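Local coordinates for protein phenylacetaldehyde dehydrogenase (Burkholderia cenocepacia, PDB 4O5H) that probably oxidises phenylacetaldehyde to phenylacetate with NAD+ as electron acceptor, as a member of the aldehyde dehydrogenase family, at residues Val51-Gly56 against Pro392-Val396. Residues are numbered along the deposited sequence; the frame is centred on the assembly and turned at random.
With NA (sodium ion), chain I.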
loop_
_atom_site.group_PDB
_atom_site.type_symbol
_atom_site.label_atom_id
_atom_site.label_comp_id
_atom_site.label_asym_id
_atom_site.label_seq_id
_atom_site.Cartn_x
_atom_site.Cartn_y
_atom_site.Cartn_z
ATOM N N VAL A 51 34.397 1.373 5.772
ATOM C CA VAL A 51 35.219 2.553 5.940
ATOM C C VAL A 51 34.715 3.417 7.103
ATOM O O VAL A 51 33.511 3.592 7.291
ATOM C CB VAL A 51 35.198 3.371 4.656
ATOM C CG1 VAL A 51 35.854 4.746 4.845
ATOM C CG2 VAL A 51 35.909 2.625 3.524
ATOM N N ASN A 52 35.642 3.864 7.936
ATOM C CA ASN A 52 35.335 4.824 9.006
ATOM C C ASN A 52 35.344 6.200 8.387
ATOM O O ASN A 52 36.398 6.703 7.979
ATOM C CB ASN A 52 36.390 4.776 10.090
ATOM C CG ASN A 52 36.142 5.764 11.193
ATOM O OD1 ASN A 52 35.321 6.704 11.084
ATOM N ND2 ASN A 52 36.844 5.572 12.285
ATOM N N PRO A 53 34.177 6.831 8.303
ATOM C CA PRO A 53 34.124 8.135 7.608
ATOM C C PRO A 53 34.837 9.296 8.292
ATOM O O PRO A 53 35.003 10.344 7.687
ATOM C CB PRO A 53 32.620 8.412 7.516
ATOM C CG PRO A 53 32.047 7.704 8.696
ATOM C CD PRO A 53 32.873 6.452 8.861
ATOM N N ALA A 54 35.261 9.129 9.536
ATOM C CA ALA A 54 36.047 10.145 10.185
ATOM C C ALA A 54 37.465 10.237 9.623
ATOM O O ALA A 54 38.088 11.300 9.696
ATOM C CB ALA A 54 36.086 9.915 11.691
ATOM N N ASP A 55 38.010 9.135 9.134
ATOM C CA ASP A 55 39.375 9.170 8.623
ATOM C C ASP A 55 39.598 8.453 7.313
ATOM O O ASP A 55 40.729 8.405 6.826
ATOM C CB ASP A 55 40.368 8.668 9.681
ATOM C CG ASP A 55 40.126 7.225 10.093
ATOM O OD1 ASP A 55 39.493 6.442 9.350
ATOM O OD2 ASP A 55 40.604 6.844 11.175
ATOM N N GLY A 56 38.543 7.918 6.736
ATOM C CA GLY A 56 38.668 7.278 5.435
ATOM C C GLY A 56 39.345 5.910 5.458
ATOM O O GLY A 56 39.603 5.358 4.393
ATOM N N PRO A 392 41.288 13.446 5.406
ATOM C CA PRO A 392 40.808 12.208 4.797
ATOM C C PRO A 392 39.398 11.773 5.186
ATOM O O PRO A 392 38.885 10.873 4.536
ATOM C CB PRO A 392 41.814 11.149 5.305
ATOM C CG PRO A 392 42.265 11.676 6.607
ATOM C CD PRO A 392 42.304 13.174 6.442
ATOM N N GLY A 393 38.785 12.365 6.232
ATOM C CA GLY A 393 37.391 12.096 6.594
ATOM C C GLY A 393 36.492 12.820 5.622
ATOM O O GLY A 393 36.993 13.543 4.765
ATOM N N PHE A 394 35.182 12.581 5.705
ATOM C CA PHE A 394 34.254 13.144 4.729
ATOM C C PHE A 394 33.444 14.299 5.336
ATOM O O PHE A 394 32.210 14.329 5.303
ATOM C CB PHE A 394 33.360 12.055 4.139
ATOM C CG PHE A 394 34.106 10.826 3.738
ATOM C CD1 PHE A 394 35.193 10.923 2.873
ATOM C CD2 PHE A 394 33.755 9.584 4.227
ATOM C CE1 PHE A 394 35.899 9.788 2.483
ATOM C CE2 PHE A 394 34.452 8.448 3.842
ATOM C CZ PHE A 394 35.508 8.539 2.971
ATOM N N PHE A 395 34.154 15.303 5.830
ATOM C CA PHE A 395 33.559 16.378 6.601
ATOM C C PHE A 395 33.098 17.530 5.705
ATOM O O PHE A 395 33.776 17.877 4.729
ATOM C CB PHE A 395 34.590 16.903 7.602
ATOM C CG PHE A 395 34.857 15.967 8.750
ATOM C CD1 PHE A 395 34.011 15.925 9.849
ATOM C CD2 PHE A 395 35.993 15.167 8.744
ATOM C CE1 PHE A 395 34.277 15.101 10.931
ATOM C CE2 PHE A 395 36.249 14.336 9.806
ATOM C CZ PHE A 395 35.388 14.301 10.902
ATOM N N VAL A 396 31.967 18.111 6.080
ATOM C CA VAL A 396 31.396 19.275 5.445
ATOM C C VAL A 396 30.859 20.221 6.511
ATOM O O VAL A 396 30.335 19.780 7.541
ATOM C CB VAL A 396 30.225 18.833 4.563
ATOM C CG1 VAL A 396 29.454 20.045 4.071
ATOM C CG2 VAL A 396 30.752 18.010 3.402
HETATM NA NA NA I . 30.707 2.652 6.880
HETATM O O HOH W 1 31.723 1.714 4.904
HETATM O O HOH W 2 31.120 4.738 5.837
#
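Pro53 and Phe394 meet where the turn of a beta hairpin, strands 47-52 and 57-63, rests on the loop between strands 381-384 and 399-402, a worked example from an aldehyde dehydrogenase of a small turn held by its own polar groups and resting on a loop far away in sequence. Inside the turn, Asn52 does the shaping. Its OD1 accepts from Ala54 N at 2.9 Å, forming an Asx turn in which the donor stands above the amide carbonyl plane, while its backbone O takes the N-H groups of both Asp55 and Gly56. Asp55 OD1 bonds onward to Thr57.

One hydrogen bond joins the two segments: Phe394 N gives to Pro53 O at 3.0 Å. Beside it, Gly393 CA makes a CA-H...O contact with Ala54 O at 3.3 Å and also lies 3.2 Å from Pro53 O, so the bare glycine backbone lies against both carbonyls. Two more carbonyl oxygens of the turn meet carbon: Pro392 lays its CB on Asp55 O, and Phe395 turns a ring edge to Ala54 O, 3.6 Å from CE2.

Apolar packing centres on Phe394. With CG anti to its carbonyl carbon (chi1 -46°), the ring turns back toward the hairpin; CD2 lies 3.7 Å from Pro53 CB, and Val51 CG1 reaches the ring edge near its plane. Ala362 and Arg365 of helix 362-378 also touch this ring, while Pro358 packs against both Pro53 and Phe395.

The strand end also serves the sodium ion, which Asp119 O, Asp212 O and two waters also bind: Val51 O binds the ion at 3.0 Å, and Val51 N donates to one of those waters.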